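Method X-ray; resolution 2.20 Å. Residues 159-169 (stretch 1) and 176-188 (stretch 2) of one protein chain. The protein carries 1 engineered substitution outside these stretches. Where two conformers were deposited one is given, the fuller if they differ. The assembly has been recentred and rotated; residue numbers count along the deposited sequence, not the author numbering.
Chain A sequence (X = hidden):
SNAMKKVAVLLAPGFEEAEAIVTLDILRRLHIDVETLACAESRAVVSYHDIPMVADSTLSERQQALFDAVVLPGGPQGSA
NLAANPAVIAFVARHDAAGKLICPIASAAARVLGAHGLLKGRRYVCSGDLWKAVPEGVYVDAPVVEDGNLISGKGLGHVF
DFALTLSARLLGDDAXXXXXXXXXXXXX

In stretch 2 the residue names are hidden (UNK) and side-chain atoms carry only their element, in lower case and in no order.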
# COMPACT_ATOMS: atom_id res chain seq x y z
N VAL A 159 -6.55 -2.43 -6.78
CA VAL A 159 -5.17 -2.09 -7.07
C VAL A 159 -4.29 -3.29 -7.41
O VAL A 159 -3.41 -3.19 -8.24
CB VAL A 159 -4.55 -1.27 -5.92
CG1 VAL A 159 -4.32 -2.14 -4.68
CG2 VAL A 159 -3.25 -0.62 -6.37
N PHE A 160 -4.55 -4.44 -6.79
CA PHE A 160 -3.77 -5.64 -7.12
C PHE A 160 -4.01 -6.03 -8.57
O PHE A 160 -3.06 -6.29 -9.32
CB PHE A 160 -4.09 -6.79 -6.16
CG PHE A 160 -3.48 -6.61 -4.77
CD1 PHE A 160 -2.10 -6.69 -4.59
CD2 PHE A 160 -4.29 -6.39 -3.65
CE1 PHE A 160 -1.54 -6.52 -3.33
CE2 PHE A 160 -3.73 -6.23 -2.39
CZ PHE A 160 -2.35 -6.29 -2.23
N ASP A 161 -5.28 -6.03 -8.98
CA ASP A 161 -5.61 -6.39 -10.35
C ASP A 161 -4.93 -5.42 -11.32
O ASP A 161 -4.34 -5.86 -12.33
CB ASP A 161 -7.13 -6.40 -10.56
CG ASP A 161 -7.53 -7.10 -11.85
OD1 ASP A 161 -6.62 -7.55 -12.57
OD2 ASP A 161 -8.75 -7.18 -12.14
N PHE A 162 -4.98 -4.13 -11.00
CA PHE A 162 -4.34 -3.08 -11.81
C PHE A 162 -2.84 -3.31 -11.94
O PHE A 162 -2.29 -3.28 -13.05
CB PHE A 162 -4.66 -1.72 -11.19
CG PHE A 162 -3.82 -0.57 -11.71
CD1 PHE A 162 -4.19 0.11 -12.88
CD2 PHE A 162 -2.70 -0.15 -11.02
CE1 PHE A 162 -3.42 1.17 -13.35
CE2 PHE A 162 -1.94 0.92 -11.48
CZ PHE A 162 -2.30 1.57 -12.66
N ALA A 163 -2.20 -3.54 -10.80
CA ALA A 163 -0.75 -3.76 -10.76
C ALA A 163 -0.33 -5.05 -11.48
O ALA A 163 0.65 -5.05 -12.23
CB ALA A 163 -0.27 -3.78 -9.31
N LEU A 164 -1.05 -6.14 -11.24
CA LEU A 164 -0.70 -7.41 -11.90
C LEU A 164 -0.91 -7.29 -13.41
O LEU A 164 -0.06 -7.69 -14.18
CB LEU A 164 -1.46 -8.58 -11.28
CG LEU A 164 -1.11 -8.78 -9.80
CD1 LEU A 164 -2.15 -9.66 -9.13
CD2 LEU A 164 0.28 -9.35 -9.53
N THR A 165 -2.00 -6.67 -13.83
CA THR A 165 -2.27 -6.47 -15.26
C THR A 165 -1.21 -5.61 -15.93
O THR A 165 -0.69 -5.97 -17.00
CB THR A 165 -3.64 -5.84 -15.48
OG1 THR A 165 -4.59 -6.71 -14.90
CG2 THR A 165 -3.97 -5.71 -16.96
N LEU A 166 -0.88 -4.50 -15.31
CA LEU A 166 0.21 -3.68 -15.79
C LEU A 166 1.48 -4.52 -15.92
O LEU A 166 2.15 -4.46 -16.95
CB LEU A 166 0.45 -2.49 -14.86
CG LEU A 166 1.73 -1.67 -15.10
CD1 LEU A 166 1.80 -1.14 -16.53
CD2 LEU A 166 1.81 -0.52 -14.11
N SER A 167 1.81 -5.29 -14.88
CA SER A 167 3.05 -6.06 -14.87
C SER A 167 3.08 -7.08 -16.02
O SER A 167 4.09 -7.26 -16.69
CB SER A 167 3.21 -6.82 -13.56
OG SER A 167 3.35 -5.95 -12.46
N ALA A 168 1.96 -7.76 -16.20
CA ALA A 168 1.85 -8.80 -17.18
C ALA A 168 2.05 -8.19 -18.56
O ALA A 168 2.76 -8.73 -19.40
CB ALA A 168 0.50 -9.47 -17.08
N ARG A 169 1.42 -7.05 -18.79
CA ARG A 169 1.63 -6.32 -20.03
C ARG A 169 3.11 -5.91 -20.25
O ARG A 169 3.66 -6.08 -21.34
CB ARG A 169 0.73 -5.11 -20.03
CG ARG A 169 0.85 -4.29 -21.28
CD ARG A 169 0.15 -4.90 -22.47
NE ARG A 169 -0.16 -3.76 -23.33
CZ ARG A 169 -1.31 -3.08 -23.31
NH1 ARG A 169 -1.44 -2.04 -24.11
NH2 ARG A 169 -2.33 -3.46 -22.55
N UNK A 176 5.06 -15.40 -14.74
CA UNK A 176 5.77 -14.89 -13.57
C UNK A 176 4.85 -14.03 -12.70
O UNK A 176 4.99 -14.02 -11.47
c UNK A 176 6.93 -14.37 -15.62
c UNK A 176 5.53 -14.78 -15.98
c UNK A 176 6.92 -14.07 -14.16
N UNK A 177 3.89 -13.35 -13.33
CA UNK A 177 2.90 -12.54 -12.63
C UNK A 177 2.01 -13.39 -11.74
O UNK A 177 1.95 -13.18 -10.54
c UNK A 177 2.85 -10.86 -14.47
c UNK A 177 2.01 -11.76 -13.59
c UNK A 177 0.99 -10.96 -12.82
N UNK A 178 1.29 -14.33 -12.35
CA UNK A 178 0.46 -15.30 -11.62
C UNK A 178 1.23 -15.97 -10.48
O UNK A 178 0.68 -16.23 -9.43
c UNK A 178 -3.17 -16.55 -14.35
c UNK A 178 -1.94 -18.04 -12.77
c UNK A 178 -0.90 -17.42 -11.86
c UNK A 178 -0.08 -16.35 -12.56
n UNK A 178 -2.39 -16.89 -15.38
n UNK A 178 -4.15 -15.68 -14.54
n UNK A 178 -2.98 -17.07 -13.13
N UNK A 179 2.50 -16.24 -10.71
CA UNK A 179 3.33 -16.86 -9.69
C UNK A 179 3.56 -15.93 -8.50
O UNK A 179 3.58 -16.39 -7.37
o UNK A 179 6.41 -19.26 -11.22
c UNK A 179 6.53 -18.99 -9.99
c UNK A 179 4.66 -17.28 -10.30
o UNK A 179 7.39 -19.53 -9.27
c UNK A 179 5.60 -17.98 -9.33
N UNK A 180 3.73 -14.63 -8.74
CA UNK A 180 3.86 -13.65 -7.65
C UNK A 180 2.54 -13.47 -6.92
O UNK A 180 2.51 -13.43 -5.70
o UNK A 180 5.80 -11.77 -5.66
n UNK A 180 7.50 -12.94 -6.55
c UNK A 180 5.84 -12.08 -8.05
c UNK A 180 4.34 -12.28 -8.14
c UNK A 180 6.38 -12.25 -6.65
N UNK A 181 1.46 -13.34 -7.66
CA UNK A 181 0.12 -13.32 -7.10
C UNK A 181 -0.14 -14.55 -6.21
O UNK A 181 -0.71 -14.46 -5.12
c UNK A 181 -0.91 -13.25 -8.22
N UNK A 182 0.29 -15.72 -6.67
CA UNK A 182 0.19 -16.90 -5.82
C UNK A 182 1.04 -16.73 -4.55
O UNK A 182 0.56 -17.00 -3.46
c UNK A 182 -0.07 -19.72 -8.55
c UNK A 182 0.57 -18.17 -6.59
o UNK A 182 0.99 -20.36 -8.33
c UNK A 182 -0.48 -18.57 -7.63
o UNK A 182 -0.83 -20.01 -9.51
N UNK A 183 2.27 -16.25 -4.68
CA UNK A 183 3.19 -16.09 -3.54
C UNK A 183 2.64 -15.14 -2.43
O UNK A 183 2.91 -15.36 -1.25
c UNK A 183 7.25 -16.18 -1.72
c UNK A 183 4.54 -15.59 -4.07
c UNK A 183 6.07 -14.42 -2.33
n UNK A 183 7.09 -14.88 -1.52
n UNK A 183 6.37 -16.57 -2.63
c UNK A 183 5.61 -15.49 -3.03
N UNK A 184 1.85 -14.14 -2.82
CA UNK A 184 1.25 -13.21 -1.85
C UNK A 184 -0.22 -13.52 -1.57
O UNK A 184 -0.89 -12.78 -0.84
c UNK A 184 2.91 -11.35 -2.30
c UNK A 184 0.40 -9.99 -3.85
c UNK A 184 1.43 -11.72 -2.27
c UNK A 184 0.80 -11.43 -3.63
N UNK A 185 -0.72 -14.61 -2.16
CA UNK A 185 -2.05 -15.14 -1.85
C UNK A 185 -3.15 -14.25 -2.42
O UNK A 185 -4.18 -14.09 -1.82
o UNK A 185 2.24 -18.01 2.02
c UNK A 185 -1.01 -16.05 0.31
c UNK A 185 -2.20 -15.34 -0.33
c UNK A 185 0.94 -16.02 1.75
c UNK A 185 0.33 -18.04 0.58
c UNK A 185 -0.74 -17.39 0.02
c UNK A 185 1.17 -17.35 1.45
c UNK A 185 -0.15 -15.38 1.18
N UNK A 186 -2.91 -13.68 -3.59
CA UNK A 186 -3.95 -12.94 -4.30
C UNK A 186 -4.46 -13.74 -5.51
O UNK A 186 -3.71 -13.98 -6.43
o UNK A 186 -7.68 -8.56 -6.98
c UNK A 186 -6.52 -9.38 -5.08
c UNK A 186 -6.65 -9.30 -6.44
c UNK A 186 -4.55 -10.77 -5.37
c UNK A 186 -4.72 -10.67 -6.73
c UNK A 186 -5.47 -10.12 -4.54
c UNK A 186 -3.44 -11.59 -4.78
c UNK A 186 -5.75 -9.92 -7.27
N UNK A 187 -5.75 -14.11 -5.52
CA UNK A 187 -6.30 -14.82 -6.68
C UNK A 187 -6.34 -13.94 -7.95
O UNK A 187 -7.02 -12.92 -7.96
c UNK A 187 -8.08 -14.10 -5.25
c UNK A 187 -7.72 -15.16 -6.24
c UNK A 187 -6.80 -13.72 -4.56
N UNK A 188 -5.60 -14.35 -8.98
CA UNK A 188 -5.46 -13.60 -10.24
C UNK A 188 -5.12 -14.60 -11.38
O UNK A 188 -4.40 -15.60 -11.21
OXT UNK A 188 -5.57 -14.45 -12.53
c UNK A 188 -2.34 -12.87 -12.73
c UNK A 188 -4.84 -10.45 -11.68
c UNK A 188 -2.72 -10.76 -14.58
c UNK A 188 -1.82 -11.77 -14.83
c UNK A 188 -3.27 -11.87 -12.45
c UNK A 188 -4.37 -12.48 -10.11
c UNK A 188 -1.62 -12.82 -13.92
c UNK A 188 -4.17 -11.61 -11.36
c UNK A 188 -3.45 -10.82 -13.39
n UNK A 188 -4.41 -9.97 -12.90

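Position 176 has three side-chain carbons that close a ring onto its own backbone N, which identifies Pro 176; it lies beyond reach of stretch 1. At 177 a single carbon carries two more, a short fork pointing toward the first helix. One arm lies 3.5 Å from Ala 168 CA and the other 3.7 Å from Leu 164 CD2. This is Val 177, chi1 t, and its CA is 6.0 Å from Ala 168 CA, where the backbones run close.

Position 178 bears three carbons, a nitrogen, and then a carbon with two further nitrogens: Arg 178. Its CA-to-CB bond points away from stretch 1, and its guanidinium instead meets the chain terminus, with NE 2.8 Å from O of position 188 and NH1 2.8 Å from OXT of the same residue. Position 179 has three carbons, the third holding two oxygens, and is Glu 179, exposed and remote from the first helix. At 180 the third of three carbons holds one oxygen and one nitrogen. The residue is Gln 180; it starts toward stretch 1, but its end leads away.

A lone carbon at 181 marks Ala 181, whose CB sits 3.9 Å from Leu 164 CD1. Position 182 repeats the pattern of three carbons ending in two oxygens and is Glu 182, again exposed. One carbon followed by a five-membered ring of three carbons and two nitrogens makes 183 His 183, also out of reach.

Position 184 has four carbons, forked at the first, with one arm two carbons long. The end of that arm lies 4.0 Å from Phe 160 CE1; the residue is Ile 184. At 185 a carbon leads to a six-carbon ring bearing one oxygen, giving Tyr 185. Its positive phi (72°) belongs to a Schellman motif, in which Tyr 185 N bonds to Glu 182 O (3.0 Å) and N of position 186 to Ala 181 O (2.8 Å).

Position 186 has the same oxygen-bearing ring, now directed toward stretch 1 with one face covered by Phe 160 CB, 3.6 Å from the ring centroid. This is Tyr 186, and its CD2 also lies 3.7 Å from Leu 164 CD1. At 187 three carbons again close onto the backbone N, giving Pro 187, which points away. Position 188 ends the chain with OXT and carries one carbon and fused five- and six-membered rings of eight carbons and one nitrogen: Trp 188. Its NE1 donates a weak hydrogen bond to Asp 161 OD1 (3.3 Å, 128°).

The two helices run nearly antiparallel, at 151°, with axes 9.7 Å apart at closest approach. Leu 164 is central to the contact, touching Val 177, Ala 181, Tyr 186 and Trp 188; its CB sits 3.6 Å from the centroid of the five-membered ring of Trp 188, over the face. The Schellman turn ends the second helix, and the tail beyond it supplies the two aromatic rings that extend this largely apolar packing, while the Arg 178 salt bridge ties the terminal carboxylate back to that helix.

Stretch 2, residues 176-188: PVREQAEHIYYPW
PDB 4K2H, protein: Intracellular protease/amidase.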